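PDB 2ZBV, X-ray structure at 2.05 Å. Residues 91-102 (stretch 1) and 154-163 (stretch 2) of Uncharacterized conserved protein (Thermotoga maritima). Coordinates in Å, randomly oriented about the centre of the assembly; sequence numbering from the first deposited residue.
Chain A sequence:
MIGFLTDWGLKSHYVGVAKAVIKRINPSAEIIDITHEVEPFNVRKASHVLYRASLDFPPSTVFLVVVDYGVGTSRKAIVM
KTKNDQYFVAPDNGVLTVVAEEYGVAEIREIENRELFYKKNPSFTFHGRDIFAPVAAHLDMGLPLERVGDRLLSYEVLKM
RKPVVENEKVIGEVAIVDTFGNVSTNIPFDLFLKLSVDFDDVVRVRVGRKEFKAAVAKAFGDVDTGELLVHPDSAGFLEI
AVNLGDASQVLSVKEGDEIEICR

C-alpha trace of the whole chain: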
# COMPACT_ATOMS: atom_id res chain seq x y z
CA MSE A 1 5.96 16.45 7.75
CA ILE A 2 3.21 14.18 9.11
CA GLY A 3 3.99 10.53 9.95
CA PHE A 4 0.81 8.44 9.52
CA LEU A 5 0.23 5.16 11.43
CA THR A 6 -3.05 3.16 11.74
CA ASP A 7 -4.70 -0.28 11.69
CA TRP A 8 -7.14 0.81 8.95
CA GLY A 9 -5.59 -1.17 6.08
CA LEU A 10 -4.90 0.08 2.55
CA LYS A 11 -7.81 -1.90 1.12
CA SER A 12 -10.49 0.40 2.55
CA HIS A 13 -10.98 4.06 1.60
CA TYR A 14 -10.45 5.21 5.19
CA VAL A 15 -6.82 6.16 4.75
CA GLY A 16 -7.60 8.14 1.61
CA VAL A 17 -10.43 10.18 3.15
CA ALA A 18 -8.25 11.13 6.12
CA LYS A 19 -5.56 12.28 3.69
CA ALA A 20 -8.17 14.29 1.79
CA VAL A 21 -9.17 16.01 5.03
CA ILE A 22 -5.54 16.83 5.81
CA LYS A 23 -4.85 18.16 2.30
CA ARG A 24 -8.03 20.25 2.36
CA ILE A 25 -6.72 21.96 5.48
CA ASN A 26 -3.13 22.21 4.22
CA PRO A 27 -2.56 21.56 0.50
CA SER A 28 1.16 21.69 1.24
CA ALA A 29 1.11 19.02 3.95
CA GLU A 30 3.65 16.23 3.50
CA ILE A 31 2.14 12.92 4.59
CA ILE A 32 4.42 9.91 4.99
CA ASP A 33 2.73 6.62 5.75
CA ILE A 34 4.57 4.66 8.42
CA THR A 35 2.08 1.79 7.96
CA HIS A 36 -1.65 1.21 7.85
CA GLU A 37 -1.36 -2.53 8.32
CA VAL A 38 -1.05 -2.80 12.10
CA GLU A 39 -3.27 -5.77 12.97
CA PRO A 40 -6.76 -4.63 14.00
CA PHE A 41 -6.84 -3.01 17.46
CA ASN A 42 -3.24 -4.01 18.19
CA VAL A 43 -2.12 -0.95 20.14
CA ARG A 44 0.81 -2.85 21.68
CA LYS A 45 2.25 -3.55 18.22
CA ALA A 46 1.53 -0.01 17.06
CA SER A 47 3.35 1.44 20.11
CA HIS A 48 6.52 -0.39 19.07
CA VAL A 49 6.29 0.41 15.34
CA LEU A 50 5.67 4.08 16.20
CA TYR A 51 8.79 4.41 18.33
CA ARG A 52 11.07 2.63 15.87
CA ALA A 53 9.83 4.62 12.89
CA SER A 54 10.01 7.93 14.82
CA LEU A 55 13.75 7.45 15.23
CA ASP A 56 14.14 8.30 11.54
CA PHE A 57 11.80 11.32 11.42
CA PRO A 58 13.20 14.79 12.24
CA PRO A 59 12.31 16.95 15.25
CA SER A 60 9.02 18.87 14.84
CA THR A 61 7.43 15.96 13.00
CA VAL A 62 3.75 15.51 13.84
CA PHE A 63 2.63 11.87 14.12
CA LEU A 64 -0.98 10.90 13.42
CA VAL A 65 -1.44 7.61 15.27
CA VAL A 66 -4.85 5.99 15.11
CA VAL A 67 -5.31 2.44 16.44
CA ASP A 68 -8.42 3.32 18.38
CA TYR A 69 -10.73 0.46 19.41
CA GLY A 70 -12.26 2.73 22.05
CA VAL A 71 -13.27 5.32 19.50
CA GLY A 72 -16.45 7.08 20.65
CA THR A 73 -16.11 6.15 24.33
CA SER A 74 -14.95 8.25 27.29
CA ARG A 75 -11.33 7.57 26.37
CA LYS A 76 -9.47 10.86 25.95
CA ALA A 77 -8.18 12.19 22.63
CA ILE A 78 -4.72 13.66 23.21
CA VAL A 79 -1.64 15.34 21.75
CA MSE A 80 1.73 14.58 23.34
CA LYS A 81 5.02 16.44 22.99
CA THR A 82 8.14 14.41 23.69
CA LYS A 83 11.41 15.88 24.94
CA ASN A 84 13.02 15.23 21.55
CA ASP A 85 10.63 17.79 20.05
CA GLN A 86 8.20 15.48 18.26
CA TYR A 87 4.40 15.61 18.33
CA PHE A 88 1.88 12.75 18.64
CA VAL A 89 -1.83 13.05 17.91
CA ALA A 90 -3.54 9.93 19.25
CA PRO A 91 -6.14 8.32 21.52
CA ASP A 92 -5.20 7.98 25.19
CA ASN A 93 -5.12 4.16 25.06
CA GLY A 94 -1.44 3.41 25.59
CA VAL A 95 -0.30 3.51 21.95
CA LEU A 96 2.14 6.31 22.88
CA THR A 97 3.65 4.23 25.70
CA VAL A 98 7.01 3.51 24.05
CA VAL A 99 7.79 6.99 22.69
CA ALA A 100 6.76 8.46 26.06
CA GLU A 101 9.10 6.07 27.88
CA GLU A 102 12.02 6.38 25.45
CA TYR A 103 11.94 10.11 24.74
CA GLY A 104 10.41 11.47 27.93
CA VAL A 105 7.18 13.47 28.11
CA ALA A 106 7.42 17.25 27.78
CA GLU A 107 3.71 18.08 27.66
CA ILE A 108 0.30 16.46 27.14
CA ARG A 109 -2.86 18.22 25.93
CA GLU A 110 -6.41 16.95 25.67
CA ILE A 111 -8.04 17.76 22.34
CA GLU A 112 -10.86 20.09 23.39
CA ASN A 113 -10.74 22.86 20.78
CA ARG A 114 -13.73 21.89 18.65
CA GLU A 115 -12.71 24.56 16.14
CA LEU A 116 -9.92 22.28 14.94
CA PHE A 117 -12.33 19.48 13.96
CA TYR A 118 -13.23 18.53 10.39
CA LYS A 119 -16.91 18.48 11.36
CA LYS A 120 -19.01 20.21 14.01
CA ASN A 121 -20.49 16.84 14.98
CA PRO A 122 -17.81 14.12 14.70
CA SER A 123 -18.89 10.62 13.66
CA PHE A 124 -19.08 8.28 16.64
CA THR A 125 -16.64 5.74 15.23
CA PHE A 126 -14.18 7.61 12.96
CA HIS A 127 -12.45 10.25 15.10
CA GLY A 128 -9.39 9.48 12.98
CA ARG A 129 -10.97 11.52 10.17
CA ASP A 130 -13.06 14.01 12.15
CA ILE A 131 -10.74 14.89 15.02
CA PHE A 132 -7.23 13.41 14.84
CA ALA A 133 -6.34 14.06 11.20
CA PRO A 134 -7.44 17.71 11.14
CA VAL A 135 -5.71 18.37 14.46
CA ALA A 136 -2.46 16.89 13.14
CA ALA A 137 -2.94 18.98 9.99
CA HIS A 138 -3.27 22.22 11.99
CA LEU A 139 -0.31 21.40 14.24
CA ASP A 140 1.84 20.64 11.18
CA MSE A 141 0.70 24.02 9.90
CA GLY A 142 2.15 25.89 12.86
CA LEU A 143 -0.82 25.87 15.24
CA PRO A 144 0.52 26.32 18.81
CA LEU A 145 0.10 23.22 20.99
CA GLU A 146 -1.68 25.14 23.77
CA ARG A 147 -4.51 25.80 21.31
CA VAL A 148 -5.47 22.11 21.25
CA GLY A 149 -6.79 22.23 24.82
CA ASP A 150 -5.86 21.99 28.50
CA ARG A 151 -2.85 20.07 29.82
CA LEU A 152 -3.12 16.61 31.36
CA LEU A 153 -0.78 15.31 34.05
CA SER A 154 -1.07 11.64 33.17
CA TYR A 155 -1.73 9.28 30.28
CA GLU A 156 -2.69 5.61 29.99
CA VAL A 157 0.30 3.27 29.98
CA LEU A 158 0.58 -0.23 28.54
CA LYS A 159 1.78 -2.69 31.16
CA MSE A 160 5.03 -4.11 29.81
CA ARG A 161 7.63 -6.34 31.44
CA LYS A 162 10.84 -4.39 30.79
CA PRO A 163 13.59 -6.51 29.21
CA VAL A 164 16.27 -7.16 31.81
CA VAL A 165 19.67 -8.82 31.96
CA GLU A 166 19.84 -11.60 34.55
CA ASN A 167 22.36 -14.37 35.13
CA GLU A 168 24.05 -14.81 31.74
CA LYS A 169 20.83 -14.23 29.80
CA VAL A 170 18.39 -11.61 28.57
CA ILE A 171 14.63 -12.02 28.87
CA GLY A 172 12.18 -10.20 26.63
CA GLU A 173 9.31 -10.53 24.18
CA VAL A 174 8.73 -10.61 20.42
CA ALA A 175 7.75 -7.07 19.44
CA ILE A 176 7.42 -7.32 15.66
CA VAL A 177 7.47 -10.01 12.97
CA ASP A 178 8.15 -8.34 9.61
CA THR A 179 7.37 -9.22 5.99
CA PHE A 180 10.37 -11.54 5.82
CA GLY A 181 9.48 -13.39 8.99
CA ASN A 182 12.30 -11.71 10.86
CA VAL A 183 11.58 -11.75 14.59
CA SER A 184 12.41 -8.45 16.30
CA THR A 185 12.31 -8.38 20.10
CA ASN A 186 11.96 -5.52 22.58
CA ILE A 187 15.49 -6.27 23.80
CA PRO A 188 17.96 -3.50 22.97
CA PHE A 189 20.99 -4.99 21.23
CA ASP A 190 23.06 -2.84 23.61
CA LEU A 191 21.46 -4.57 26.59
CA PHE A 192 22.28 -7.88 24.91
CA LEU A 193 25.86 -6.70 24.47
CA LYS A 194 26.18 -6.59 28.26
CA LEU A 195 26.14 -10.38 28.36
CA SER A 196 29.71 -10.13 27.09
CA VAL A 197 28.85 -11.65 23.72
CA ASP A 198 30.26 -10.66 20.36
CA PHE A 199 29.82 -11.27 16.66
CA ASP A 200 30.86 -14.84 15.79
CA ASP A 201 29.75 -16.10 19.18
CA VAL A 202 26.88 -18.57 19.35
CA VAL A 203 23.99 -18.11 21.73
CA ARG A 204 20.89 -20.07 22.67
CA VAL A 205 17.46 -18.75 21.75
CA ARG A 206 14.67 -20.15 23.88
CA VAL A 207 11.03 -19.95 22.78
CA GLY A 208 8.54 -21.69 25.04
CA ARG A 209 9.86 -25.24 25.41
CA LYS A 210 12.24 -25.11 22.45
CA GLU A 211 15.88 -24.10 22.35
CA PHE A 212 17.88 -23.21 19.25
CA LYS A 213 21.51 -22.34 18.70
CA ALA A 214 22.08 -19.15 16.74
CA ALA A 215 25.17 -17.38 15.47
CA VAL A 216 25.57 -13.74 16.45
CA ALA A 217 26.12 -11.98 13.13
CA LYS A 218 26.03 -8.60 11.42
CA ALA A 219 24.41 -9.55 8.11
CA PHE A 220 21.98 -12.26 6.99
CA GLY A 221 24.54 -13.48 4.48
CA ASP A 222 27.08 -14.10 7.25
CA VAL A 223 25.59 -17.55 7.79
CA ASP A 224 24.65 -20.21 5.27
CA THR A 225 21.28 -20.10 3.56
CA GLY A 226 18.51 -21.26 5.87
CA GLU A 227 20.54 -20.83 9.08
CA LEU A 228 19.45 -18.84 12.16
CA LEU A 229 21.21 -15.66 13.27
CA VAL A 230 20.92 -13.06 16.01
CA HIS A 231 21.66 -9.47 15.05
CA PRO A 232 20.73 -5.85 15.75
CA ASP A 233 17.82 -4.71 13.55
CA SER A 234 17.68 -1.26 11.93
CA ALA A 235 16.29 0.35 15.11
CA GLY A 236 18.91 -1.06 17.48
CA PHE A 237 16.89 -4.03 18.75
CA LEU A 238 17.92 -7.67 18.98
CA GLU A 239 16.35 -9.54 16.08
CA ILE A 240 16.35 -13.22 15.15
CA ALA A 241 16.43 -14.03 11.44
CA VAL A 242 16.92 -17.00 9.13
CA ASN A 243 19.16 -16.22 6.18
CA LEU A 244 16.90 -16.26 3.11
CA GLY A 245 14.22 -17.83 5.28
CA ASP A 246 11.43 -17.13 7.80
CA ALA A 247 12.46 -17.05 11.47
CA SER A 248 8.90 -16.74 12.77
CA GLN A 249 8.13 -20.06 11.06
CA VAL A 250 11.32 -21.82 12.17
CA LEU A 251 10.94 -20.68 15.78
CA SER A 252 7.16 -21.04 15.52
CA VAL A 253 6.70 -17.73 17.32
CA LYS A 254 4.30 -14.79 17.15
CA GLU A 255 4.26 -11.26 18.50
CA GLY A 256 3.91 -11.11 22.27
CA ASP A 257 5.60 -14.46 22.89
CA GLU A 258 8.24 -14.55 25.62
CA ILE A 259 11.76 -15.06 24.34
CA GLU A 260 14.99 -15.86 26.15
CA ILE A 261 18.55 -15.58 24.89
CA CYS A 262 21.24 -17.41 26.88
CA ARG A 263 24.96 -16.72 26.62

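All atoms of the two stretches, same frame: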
# COMPACT_ATOMS: atom_id res chain seq x y z
N PRO A 91 -5.19 8.58 20.44
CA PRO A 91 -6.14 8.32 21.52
C PRO A 91 -5.33 7.97 22.77
O PRO A 91 -4.21 7.45 22.66
CB PRO A 91 -6.94 7.13 21.00
CG PRO A 91 -5.94 6.39 20.15
CD PRO A 91 -5.29 7.54 19.40
N ASP A 92 -5.87 8.27 23.94
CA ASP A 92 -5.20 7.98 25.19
C ASP A 92 -5.44 6.51 25.59
O ASP A 92 -6.09 6.23 26.59
CB ASP A 92 -5.72 8.93 26.29
CG ASP A 92 -5.07 8.68 27.64
OD1 ASP A 92 -3.84 8.45 27.68
OD2 ASP A 92 -5.79 8.73 28.66
N ASN A 93 -4.93 5.58 24.78
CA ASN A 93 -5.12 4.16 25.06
C ASN A 93 -3.82 3.38 25.25
O ASN A 93 -3.83 2.15 25.24
CB ASN A 93 -5.93 3.51 23.93
CG ASN A 93 -5.23 3.60 22.59
OD1 ASN A 93 -4.05 3.98 22.51
ND2 ASN A 93 -5.94 3.26 21.52
N GLY A 94 -2.71 4.09 25.39
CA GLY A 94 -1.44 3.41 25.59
C GLY A 94 -0.58 3.26 24.34
O GLY A 94 0.56 2.81 24.44
N VAL A 95 -1.10 3.63 23.17
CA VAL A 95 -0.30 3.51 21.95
C VAL A 95 0.98 4.36 21.99
O VAL A 95 1.98 4.02 21.36
CB VAL A 95 -1.15 3.85 20.68
CG1 VAL A 95 -1.51 5.35 20.63
CG2 VAL A 95 -0.37 3.45 19.43
N LEU A 96 0.97 5.44 22.77
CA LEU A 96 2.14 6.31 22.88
C LEU A 96 3.07 5.91 24.03
O LEU A 96 3.98 6.66 24.38
CB LEU A 96 1.72 7.77 23.08
CG LEU A 96 0.86 8.38 21.97
CD1 LEU A 96 0.56 9.84 22.29
CD2 LEU A 96 1.59 8.24 20.63
N THR A 97 2.85 4.72 24.59
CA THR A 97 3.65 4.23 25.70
C THR A 97 5.16 4.20 25.46
O THR A 97 5.93 4.70 26.29
CB THR A 97 3.21 2.80 26.11
OG1 THR A 97 1.91 2.85 26.69
CG2 THR A 97 4.18 2.21 27.13
N VAL A 98 5.58 3.62 24.34
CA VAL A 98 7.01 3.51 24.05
C VAL A 98 7.71 4.84 23.79
O VAL A 98 8.76 5.10 24.36
CB VAL A 98 7.27 2.53 22.87
CG1 VAL A 98 8.77 2.24 22.76
CG2 VAL A 98 6.50 1.22 23.10
N VAL A 99 7.14 5.70 22.94
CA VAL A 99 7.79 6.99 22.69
C VAL A 99 7.87 7.81 23.98
O VAL A 99 8.87 8.48 24.23
CB VAL A 99 7.06 7.83 21.62
CG1 VAL A 99 7.29 7.23 20.24
CG2 VAL A 99 5.56 7.92 21.94
N ALA A 100 6.81 7.75 24.79
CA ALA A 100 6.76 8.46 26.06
C ALA A 100 7.90 7.99 26.97
O ALA A 100 8.58 8.79 27.60
CB ALA A 100 5.43 8.22 26.76
N GLU A 101 8.08 6.67 27.04
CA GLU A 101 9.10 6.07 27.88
C GLU A 101 10.52 6.30 27.37
O GLU A 101 11.43 6.55 28.15
CB GLU A 101 8.83 4.57 28.02
CG GLU A 101 9.92 3.78 28.74
CD GLU A 101 10.06 4.15 30.21
OE1 GLU A 101 10.95 3.58 30.88
OE2 GLU A 101 9.28 5.00 30.70
N GLU A 102 10.70 6.22 26.05
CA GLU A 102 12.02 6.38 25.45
C GLU A 102 12.49 7.82 25.29
O GLU A 102 13.67 8.12 25.45
CB GLU A 102 12.06 5.70 24.09
CG GLU A 102 11.82 4.20 24.12
CD GLU A 102 12.87 3.45 24.91
OE1 GLU A 102 14.07 3.77 24.76
OE2 GLU A 102 12.51 2.52 25.67
N SER A 154 -1.32 13.06 33.35
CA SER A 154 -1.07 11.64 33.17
C SER A 154 -1.63 11.14 31.85
O SER A 154 -2.36 11.86 31.15
CB SER A 154 -1.68 10.84 34.32
OG SER A 154 -3.09 10.95 34.32
N TYR A 155 -1.28 9.91 31.51
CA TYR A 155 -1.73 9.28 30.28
C TYR A 155 -1.75 7.78 30.54
O TYR A 155 -1.03 7.30 31.41
CB TYR A 155 -0.75 9.63 29.15
CG TYR A 155 0.66 9.12 29.38
CD1 TYR A 155 1.04 7.87 28.91
CD2 TYR A 155 1.60 9.88 30.07
CE1 TYR A 155 2.33 7.38 29.12
CE2 TYR A 155 2.90 9.40 30.29
CZ TYR A 155 3.25 8.15 29.81
OH TYR A 155 4.51 7.64 29.99
N GLU A 156 -2.59 7.06 29.81
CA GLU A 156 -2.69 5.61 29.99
C GLU A 156 -1.40 4.95 29.53
O GLU A 156 -0.83 5.31 28.51
CB GLU A 156 -3.87 5.04 29.20
CG GLU A 156 -5.24 5.42 29.75
CD GLU A 156 -5.48 4.85 31.14
OE1 GLU A 156 -5.43 3.61 31.29
OE2 GLU A 156 -5.73 5.63 32.08
N VAL A 157 -0.93 3.98 30.31
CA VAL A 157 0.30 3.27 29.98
C VAL A 157 0.06 1.78 29.81
O VAL A 157 -0.68 1.18 30.58
CB VAL A 157 1.36 3.48 31.10
CG1 VAL A 157 2.60 2.67 30.78
CG2 VAL A 157 1.70 4.96 31.22
N LEU A 158 0.69 1.20 28.80
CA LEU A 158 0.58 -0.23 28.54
C LEU A 158 1.51 -0.97 29.49
O LEU A 158 2.71 -0.69 29.54
CB LEU A 158 0.99 -0.56 27.10
CG LEU A 158 0.04 -0.19 25.97
CD1 LEU A 158 0.65 -0.62 24.64
CD2 LEU A 158 -1.30 -0.87 26.18
N LYS A 159 0.96 -1.92 30.24
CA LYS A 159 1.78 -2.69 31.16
C LYS A 159 2.73 -3.56 30.36
O LYS A 159 2.30 -4.41 29.59
CB LYS A 159 0.90 -3.56 32.07
CG LYS A 159 0.11 -2.77 33.11
CD LYS A 159 -0.72 -3.69 33.98
CE LYS A 159 -1.49 -2.89 35.03
NZ LYS A 159 -2.36 -1.86 34.40
N MSE A 160 4.03 -3.33 30.53
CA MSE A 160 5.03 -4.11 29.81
C MSE A 160 6.15 -4.55 30.75
O MSE A 160 6.64 -3.76 31.55
CB MSE A 160 5.66 -3.29 28.69
CG MSE A 160 4.69 -2.61 27.76
SE MSE A 160 5.66 -1.75 26.33
CE MSE A 160 4.72 -2.54 24.83
N ARG A 161 6.55 -5.81 30.63
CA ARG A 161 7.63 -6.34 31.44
C ARG A 161 8.94 -5.92 30.78
O ARG A 161 9.35 -6.50 29.78
CB ARG A 161 7.54 -7.86 31.51
CG ARG A 161 8.68 -8.54 32.25
CD ARG A 161 8.56 -10.05 32.15
NE ARG A 161 9.71 -10.73 32.74
CZ ARG A 161 10.04 -10.68 34.03
NH1 ARG A 161 9.30 -9.98 34.88
NH2 ARG A 161 11.11 -11.33 34.47
N LYS A 162 9.59 -4.89 31.33
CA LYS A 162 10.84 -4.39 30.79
C LYS A 162 11.88 -5.48 30.60
O LYS A 162 12.08 -6.33 31.48
CB LYS A 162 11.42 -3.30 31.70
CG LYS A 162 12.92 -3.05 31.48
CD LYS A 162 13.22 -1.72 30.81
CE LYS A 162 13.22 -0.58 31.81
NZ LYS A 162 13.73 0.68 31.20
N PRO A 163 12.57 -5.48 29.45
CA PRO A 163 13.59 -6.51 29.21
C PRO A 163 14.76 -6.26 30.15
O PRO A 163 15.29 -5.14 30.22
CB PRO A 163 13.96 -6.29 27.74
CG PRO A 163 13.77 -4.81 27.57
CD PRO A 163 12.47 -4.56 28.30
O HOH W 1 -2.08 6.63 26.50
O HOH W 2 -4.92 11.42 30.26
O HOH W 3 5.12 5.18 28.80

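Residues 154-163 form an extended segment without regular secondary structure that runs across a turn and the first residues of a helix in stretch 1. The nearest CA atoms are those of Gly94 and Val157, 4.7 Å apart, and 536 Å² of surface is buried in all.

Two side chains of stretch 1 satisfy alternate amides of the extended segment. Asp92 OD1 accepts a hydrogen bond from Glu156 N (2.8 Å, 166°), and Thr97 OG1 accepts one from Leu158 N (2.9 Å, 163°). The CA-to-CB bond of the intervening Val157 points away from stretch 1, although its CG1 lies 4.0 Å from Thr97 CG2. The Thr97 hydroxyl is used in both senses, since OG1 also donates to Gly94 O at 2.6 Å. That carbonyl accepts Thr97 N as well (3.0 Å), closing the type I turn from Gly94 to Thr97, while Asn93 OD1 takes up Val95 N at 3.0 Å.

Water completes the polar network. Water 1 donates to Asp92 OD1 (2.8 Å) and Glu156 O (2.7 Å) and accepts from Gly94 N (2.8 Å), satisfying both backbone groups; Gly94 CA adds a CA-H...O contact to Glu156 O at 3.5 Å. Water 2 donates to both Asp92 OD2 (3.2 Å) and Ser154 O (2.7 Å). At the start of the helix, water 3 donates to Thr97 O (2.7 Å) and is hydrogen-bonded to Tyr155 OH (2.8 Å).

Close packing at Gly94 depends on its lack of a side chain: an ideal CB would lie 2.8 Å from Leu158 CG, and the positive phi of 99° also favours glycine. Apolar contacts extend the interface, with Ala100 CB 3.7 Å from Tyr155 CZ and Val98 CG2 4.5 Å from SE of the poorly ordered selenomethionine Met160. Glu101 OE1 and Lys162 NZ are 4.0 Å apart, too distant for a salt bridge.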